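Local coordinates for protein citrate synthase (Sulfolobus solfataricus, PDB 1O7X) that is an enzyme of the citrate synthase family, a mainly helical protein found here as an assembly of two identical subunits, at residues P148-S151 / F152-F156; K66-L69 / N70-E74; V75-E78 / V79-I83. One frame throughout, in Å; residues are numbered along the deposited sequence.

Contact 1 of 3, residues P148-S151 / F152-F156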
loop_
_atom_site.group_PDB
_atom_site.type_symbol
_atom_site.label_atom_id
_atom_site.label_comp_id
_atom_site.label_asym_id
_atom_site.label_seq_id
_atom_site.Cartn_x
_atom_site.Cartn_y
_atom_site.Cartn_z
ATOM N N PRO A 148 13.478 -17.094 21.797
ATOM C CA PRO A 148 14.609 -17.668 21.091
ATOM C C PRO A 148 14.522 -19.186 21.192
ATOM O O PRO A 148 14.130 -19.758 22.206
ATOM C CB PRO A 148 15.814 -17.074 21.778
ATOM C CG PRO A 148 15.327 -15.829 22.452
ATOM C CD PRO A 148 13.909 -16.155 22.856
ATOM N N SER A 149 14.854 -19.860 20.100
ATOM C CA SER A 149 14.856 -21.301 19.993
ATOM C C SER A 149 15.792 -21.703 18.848
ATOM O O SER A 149 16.403 -20.878 18.173
ATOM C CB SER A 149 13.472 -21.892 19.809
ATOM O OG SER A 149 13.210 -22.451 18.536
ATOM N N ASP A 150 15.867 -23.018 18.657
ATOM C CA ASP A 150 16.686 -23.668 17.653
ATOM C C ASP A 150 16.149 -23.357 16.263
ATOM O O ASP A 150 16.973 -23.399 15.339
ATOM C CB ASP A 150 16.847 -25.175 17.846
ATOM C CG ASP A 150 15.623 -25.872 18.393
ATOM O OD1 ASP A 150 14.550 -25.256 18.574
ATOM O OD2 ASP A 150 15.645 -27.096 18.680
ATOM N N SER A 151 14.863 -23.050 16.106
ATOM C CA SER A 151 14.386 -22.668 14.780
ATOM C C SER A 151 13.306 -21.596 14.871
ATOM O O SER A 151 12.747 -21.290 15.924
ATOM C CB SER A 151 13.872 -23.866 13.995
ATOM O OG SER A 151 12.488 -24.026 14.223
ATOM N N PHE A 152 13.009 -21.025 13.706
ATOM C CA PHE A 152 11.953 -20.007 13.548
ATOM C C PHE A 152 10.608 -20.712 13.518
ATOM O O PHE A 152 9.697 -20.290 14.229
ATOM C CB PHE A 152 12.242 -19.169 12.328
ATOM C CG PHE A 152 11.238 -18.193 11.822
ATOM C CD1 PHE A 152 11.399 -16.830 12.051
ATOM C CD2 PHE A 152 10.160 -18.599 11.045
ATOM C CE1 PHE A 152 10.502 -15.907 11.554
ATOM C CE2 PHE A 152 9.252 -17.676 10.557
ATOM C CZ PHE A 152 9.428 -16.329 10.803
ATOM N N ALA A 153 10.467 -21.837 12.816
ATOM C CA ALA A 153 9.192 -22.566 12.862
ATOM C C ALA A 153 8.829 -22.917 14.306
ATOM O O ALA A 153 7.720 -22.642 14.809
ATOM C CB ALA A 153 9.276 -23.793 11.982
ATOM N N LYS A 154 9.777 -23.494 15.053
ATOM C CA LYS A 154 9.537 -23.821 16.461
ATOM C C LYS A 154 9.113 -22.527 17.147
ATOM O O LYS A 154 8.016 -22.430 17.671
ATOM C CB LYS A 154 10.767 -24.454 17.082
ATOM C CG LYS A 154 10.764 -24.833 18.549
ATOM C CD LYS A 154 11.633 -26.061 18.761
ATOM C CE LYS A 154 11.981 -26.368 20.206
ATOM N NZ LYS A 154 13.436 -26.284 20.510
ATOM N N SER A 155 9.892 -21.466 17.053
ATOM C CA SER A 155 9.519 -20.213 17.682
ATOM C C SER A 155 8.088 -19.774 17.421
ATOM O O SER A 155 7.357 -19.457 18.366
ATOM C CB SER A 155 10.516 -19.116 17.285
ATOM O OG SER A 155 11.622 -19.191 18.188
ATOM N N PHE A 156 7.664 -19.759 16.162
ATOM C CA PHE A 156 6.343 -19.327 15.747
ATOM C C PHE A 156 5.241 -20.216 16.283
ATOM O O PHE A 156 4.275 -19.694 16.825
ATOM C CB PHE A 156 6.274 -19.237 14.222
ATOM C CG PHE A 156 4.937 -18.888 13.639
ATOM C CD1 PHE A 156 4.455 -17.596 13.663
ATOM C CD2 PHE A 156 4.157 -19.852 13.035
ATOM C CE1 PHE A 156 3.234 -17.289 13.097
ATOM C CE2 PHE A 156 2.939 -19.564 12.460
ATOM C CZ PHE A 156 2.471 -18.271 12.489
#
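A serine N-cap starts helix 152-161: S151, the residue just before the helix, turns its hydroxyl back over the first turn to accept the backbone N-H of K154. S151 OG lies 2.9 Å from K154 N, and the N-H...O angle of 168° makes this a nearly straight bond. The same oxygen also stands close to the amides of F152 and A153, but the angles there are too poor for bonding, so the geometry assigns the cap to K154. Backbone bonding takes over at the next residue, where S155 N donates to S151 O over 3.1 Å. S151 therefore grips two successive amides of the first turn, one through its side chain and one through its carbonyl.

K154 then reaches back over the loop. With CG anti to the backbone N (chi1 178°) its side chain runs past S149, whose OG is 3.4 Å from K154 CG, and bends at chi2 and chi4 to bring the ammonium group to D150. The two side chains cross at about a right angle and form a salt bridge. The modelled distance of 2.5 Å from K154 NZ to D150 OD1 is too short to be taken literally at this resolution, while K154 NZ to D150 OD2 is 3.0 Å.

On the buried side, F152 packs against helices 116-138, 167-180 and 330-352, and its backbone N is hydrogen-bonded to E45. The hydroxyl of S155 points from the helix to the preceding loop: S155 OG is hydrogen-bonded to the carbonyl oxygen of E147 and sits 3.6 Å from S149 OG.

Contact 2 of 3, residues K66-L69 / N70-E74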
loop_
_atom_site.group_PDB
_atom_site.type_symbol
_atom_site.label_atom_id
_atom_site.label_comp_id
_atom_site.label_asym_id
_atom_site.label_seq_id
_atom_site.Cartn_x
_atom_site.Cartn_y
_atom_site.Cartn_z
ATOM N N LYS A 66 20.677 -16.859 12.455
ATOM C CA LYS A 66 19.800 -17.478 13.434
ATOM C C LYS A 66 19.745 -16.684 14.729
ATOM O O LYS A 66 18.676 -16.432 15.271
ATOM C CB LYS A 66 20.270 -18.906 13.706
ATOM C CG LYS A 66 19.840 -19.898 12.628
ATOM C CD LYS A 66 19.979 -21.302 13.207
ATOM C CE LYS A 66 19.221 -22.338 12.408
ATOM N NZ LYS A 66 19.265 -23.658 13.106
ATOM N N ALA A 67 20.918 -16.300 15.221
ATOM C CA ALA A 67 21.046 -15.502 16.425
ATOM C C ALA A 67 20.373 -14.150 16.181
ATOM O O ALA A 67 19.522 -13.716 16.954
ATOM C CB ALA A 67 22.498 -15.324 16.809
ATOM N N LYS A 68 20.714 -13.536 15.053
ATOM C CA LYS A 68 20.063 -12.273 14.705
ATOM C C LYS A 68 18.558 -12.478 14.793
ATOM O O LYS A 68 17.958 -11.825 15.664
ATOM C CB LYS A 68 20.587 -11.725 13.389
ATOM C CG LYS A 68 20.217 -10.264 13.164
ATOM C CD LYS A 68 21.180 -9.305 13.842
ATOM C CE LYS A 68 20.435 -8.045 14.290
ATOM N NZ LYS A 68 20.704 -7.770 15.738
ATOM N N LEU A 69 17.934 -13.397 14.062
ATOM C CA LEU A 69 16.499 -13.619 14.222
ATOM C C LEU A 69 16.106 -13.613 15.693
ATOM O O LEU A 69 15.370 -12.721 16.110
ATOM C CB LEU A 69 15.973 -14.925 13.647
ATOM C CG LEU A 69 15.982 -15.138 12.143
ATOM C CD1 LEU A 69 15.575 -16.562 11.806
ATOM C CD2 LEU A 69 15.085 -14.141 11.437
ATOM N N ASN A 70 16.622 -14.530 16.497
ATOM C CA ASN A 70 16.347 -14.668 17.916
ATOM C C ASN A 70 16.371 -13.407 18.772
ATOM O O ASN A 70 15.650 -13.337 19.773
ATOM C CB ASN A 70 17.312 -15.679 18.544
ATOM C CG ASN A 70 16.878 -17.118 18.386
ATOM O OD1 ASN A 70 15.696 -17.465 18.298
ATOM N ND2 ASN A 70 17.888 -17.995 18.334
ATOM N N GLU A 71 17.171 -12.408 18.438
ATOM C CA GLU A 71 17.268 -11.141 19.105
ATOM C C GLU A 71 16.166 -10.160 18.714
ATOM O O GLU A 71 16.138 -9.043 19.231
ATOM C CB GLU A 71 18.593 -10.463 18.682
ATOM C CG GLU A 71 19.729 -10.743 19.632
ATOM C CD GLU A 71 21.022 -9.990 19.451
ATOM O OE1 GLU A 71 21.259 -9.327 18.422
ATOM O OE2 GLU A 71 21.832 -10.093 20.414
ATOM N N GLU A 72 15.335 -10.502 17.740
ATOM C CA GLU A 72 14.399 -9.573 17.144
ATOM C C GLU A 72 12.924 -9.902 17.152
ATOM O O GLU A 72 12.189 -9.283 16.367
ATOM C CB GLU A 72 14.852 -9.452 15.672
ATOM C CG GLU A 72 16.146 -8.745 15.384
ATOM C CD GLU A 72 16.206 -7.301 15.824
ATOM O OE1 GLU A 72 15.194 -6.702 16.250
ATOM O OE2 GLU A 72 17.330 -6.744 15.751
ATOM N N TYR A 73 12.420 -10.790 17.995
ATOM C CA TYR A 73 10.997 -11.107 17.992
ATOM C C TYR A 73 10.158 -10.080 18.737
ATOM O O TYR A 73 9.003 -9.835 18.372
ATOM C CB TYR A 73 10.704 -12.492 18.557
ATOM C CG TYR A 73 11.151 -13.639 17.680
ATOM C CD1 TYR A 73 12.158 -14.491 18.135
ATOM C CD2 TYR A 73 10.600 -13.904 16.433
ATOM C CE1 TYR A 73 12.599 -15.560 17.382
ATOM C CE2 TYR A 73 11.032 -14.968 15.677
ATOM C CZ TYR A 73 12.025 -15.796 16.155
ATOM O OH TYR A 73 12.484 -16.870 15.419
ATOM N N GLU A 74 10.722 -9.520 19.799
ATOM C CA GLU A 74 9.995 -8.546 20.607
ATOM C C GLU A 74 9.514 -7.395 19.728
ATOM O O GLU A 74 10.235 -6.955 18.842
ATOM C CB GLU A 74 10.839 -7.987 21.743
ATOM C CG GLU A 74 10.087 -7.590 23.007
ATOM C CD GLU A 74 11.021 -7.266 24.165
ATOM O OE1 GLU A 74 12.264 -7.313 23.981
ATOM O OE2 GLU A 74 10.534 -6.960 25.278
#
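N70 N closes a regular helical turn onto K66 O at 3.1 Å with a nearly straight N-H...O angle of 176°, whereas E71 N divides its proton between A67 O and K68 O. E72 N reaches back three residues to L69 O at 2.8 Å, so the bonding tightens from i-4 to i-3 as helix 59-70 runs out.

Side chains bridge the same turns. K68 leaves with CG anti to the backbone N (chi1 -165°) and bends at three further torsions, which curls its ammonium group toward the carboxylates of E71 and E72. K68 NZ meets E71 OE1 at 3.2 Å, a weak bond within a salt bridge, and E72 OE2 at 3.5 Å, so one charge is shared between two carboxylates. The other oxygen of E72 pairs with K126 on helix 116-138, extending the charge network to a neighbouring helix.

Y73 folds back over the helix end. L69 O stands 4.1 Å above one face of its ring, offset toward the rim, while N70 OD1 lies in plane at the ring edge. That amide oxygen also accepts from S149 N, and the ring packs on F152 and S155. The switch to i-3 bonding, with the K68, E71, E72 salt-bridge network beside it, belongs to the C-terminal end of helix 59-70, from which a short loop leads to helix 77-85.

Contact 3 of 3, residues V75-E78 / V79-I83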
loop_
_atom_site.group_PDB
_atom_site.type_symbol
_atom_site.label_atom_id
_atom_site.label_comp_id
_atom_site.label_asym_id
_atom_site.label_seq_id
_atom_site.Cartn_x
_atom_site.Cartn_y
_atom_site.Cartn_z
ATOM N N VAL A 75 8.262 -7.018 19.928
ATOM C CA VAL A 75 7.655 -5.876 19.282
ATOM C C VAL A 75 7.152 -4.936 20.384
ATOM O O VAL A 75 6.612 -5.390 21.397
ATOM C CB VAL A 75 6.510 -6.193 18.308
ATOM C CG1 VAL A 75 6.946 -7.186 17.239
ATOM C CG2 VAL A 75 5.236 -6.700 18.974
ATOM N N PRO A 76 7.329 -3.635 20.204
ATOM C CA PRO A 76 6.842 -2.660 21.171
ATOM C C PRO A 76 5.412 -2.991 21.569
ATOM O O PRO A 76 4.625 -3.443 20.729
ATOM C CB PRO A 76 6.967 -1.343 20.425
ATOM C CG PRO A 76 8.043 -1.556 19.426
ATOM C CD PRO A 76 7.941 -3.005 19.011
ATOM N N GLN A 77 5.012 -2.765 22.822
ATOM C CA GLN A 77 3.659 -3.092 23.261
ATOM C C GLN A 77 2.553 -2.311 22.571
ATOM O O GLN A 77 1.416 -2.803 22.474
ATOM C CB GLN A 77 3.547 -3.000 24.784
ATOM C CG GLN A 77 2.207 -3.333 25.404
ATOM C CD GLN A 77 1.898 -4.809 25.524
ATOM O OE1 GLN A 77 2.791 -5.659 25.658
ATOM N NE2 GLN A 77 0.612 -5.178 25.492
ATOM N N GLU A 78 2.856 -1.158 22.005
ATOM C CA GLU A 78 1.902 -0.310 21.304
ATOM C C GLU A 78 1.390 -1.021 20.062
ATOM O O GLU A 78 0.186 -0.980 19.834
ATOM C CB GLU A 78 2.480 1.041 20.904
ATOM C CG GLU A 78 3.018 1.825 22.086
ATOM C CD GLU A 78 4.261 1.180 22.678
ATOM O OE1 GLU A 78 5.065 0.674 21.874
ATOM O OE2 GLU A 78 4.383 1.160 23.918
ATOM N N VAL A 79 2.275 -1.681 19.329
ATOM C CA VAL A 79 1.810 -2.445 18.179
ATOM C C VAL A 79 0.801 -3.502 18.647
ATOM O O VAL A 79 -0.309 -3.580 18.096
ATOM C CB VAL A 79 2.940 -3.150 17.421
ATOM C CG1 VAL A 79 2.361 -3.908 16.237
ATOM C CG2 VAL A 79 3.981 -2.153 16.956
ATOM N N LEU A 80 1.158 -4.263 19.683
ATOM C CA LEU A 80 0.223 -5.274 20.149
ATOM C C LEU A 80 -1.037 -4.606 20.669
ATOM O O LEU A 80 -2.099 -5.126 20.313
ATOM C CB LEU A 80 0.791 -6.263 21.152
ATOM C CG LEU A 80 2.102 -6.944 20.741
ATOM C CD1 LEU A 80 2.828 -7.493 21.958
ATOM C CD2 LEU A 80 1.810 -8.026 19.715
ATOM N N ASP A 81 -0.966 -3.491 21.400
ATOM C CA ASP A 81 -2.179 -2.844 21.880
ATOM C C ASP A 81 -3.079 -2.428 20.733
ATOM O O ASP A 81 -4.299 -2.522 20.764
ATOM C CB ASP A 81 -1.884 -1.613 22.717
ATOM C CG ASP A 81 -1.182 -1.924 24.024
ATOM O OD1 ASP A 81 -0.963 -3.116 24.349
ATOM O OD2 ASP A 81 -0.857 -0.904 24.689
ATOM N N THR A 82 -2.486 -1.920 19.679
ATOM C CA THR A 82 -3.172 -1.516 18.462
ATOM C C THR A 82 -3.950 -2.682 17.873
ATOM O O THR A 82 -5.115 -2.548 17.489
ATOM C CB THR A 82 -2.046 -1.026 17.526
ATOM O OG1 THR A 82 -1.803 0.358 17.766
ATOM C CG2 THR A 82 -2.345 -1.260 16.072
ATOM N N ILE A 83 -3.300 -3.848 17.784
ATOM C CA ILE A 83 -3.897 -5.057 17.216
ATOM C C ILE A 83 -5.023 -5.481 18.150
ATOM O O ILE A 83 -6.110 -5.853 17.715
ATOM C CB ILE A 83 -2.901 -6.203 17.002
ATOM C CG1 ILE A 83 -2.062 -5.968 15.728
ATOM C CG2 ILE A 83 -3.568 -7.581 16.902
ATOM C CD1 ILE A 83 -0.887 -6.927 15.675
#
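V79, in the first turn of helix 77-85, donates its backbone N-H to the carbonyl of the N-cap residue P76; V79 N to P76 O is 3.3 Å and the bond is weak, with an N-H...O angle of only 128°.

L80 follows and turns its branched end onto V75, the residue before the cap. V75 CG2 touches L80 CG at 3.6 Å and L80 CD2 at 3.7 Å, the two side chains crossing at about a right angle. This apolar pair, one residue before the cap and the fourth after it, fits the definition of a hydrophobic staple.

D81 is bound twice to Q77. Its amide closes the helical turn, D81 N to Q77 O being 2.7 Å with the donor in the carbonyl plane. Beside that bond, Q77 NE2 donates to D81 OD1 at 2.8 Å with an N-H...O angle of 150°, meeting the oxygen nearly along its C-O bond. The amide and carboxylate planes are 59° apart, so the groups are twisted against each other. Q77 reaches this position by a bend at chi2, which swings its amide forward along the helix.

T82 gives two donors to one acceptor: T82 N bonds to E78 O at 2.8 Å, and its hydroxyl adds a weak bond, T82 OG1 to E78 O at 3.2 Å. I83 continues the helix through its backbone bond to V79.

The turn is wedged between other helices. V75, V79 and I83 pack against helix 116-138, V79 also meets L103 and I106 of helix 92-106, and T82 touches V98 there. At the subunit interface, D81 lies against L85 of the second subunit and T82 against T82 of that subunit.

Following the chain from the N terminus, contact 2 comes first, ending helix 59-70 and its outgoing turn. Contact 3 adjoins it directly and starts helix 77-85, so the two together span a helix-loop-helix passage with centres about 18 Å apart. Contact 1 lies much later, beyond helix 116-138, where the loop closes onto helix 152-161. All three are local and lie in series; none nests within or crosses another. Contacts 1 and 2 nevertheless touch in space, K66 NZ probably bonding to D150 O, which ties helix 59-70 to the later loop. Contact 3 stays about 11 Å from contact 1 at the nearest atoms and instead reaches the subunit interface.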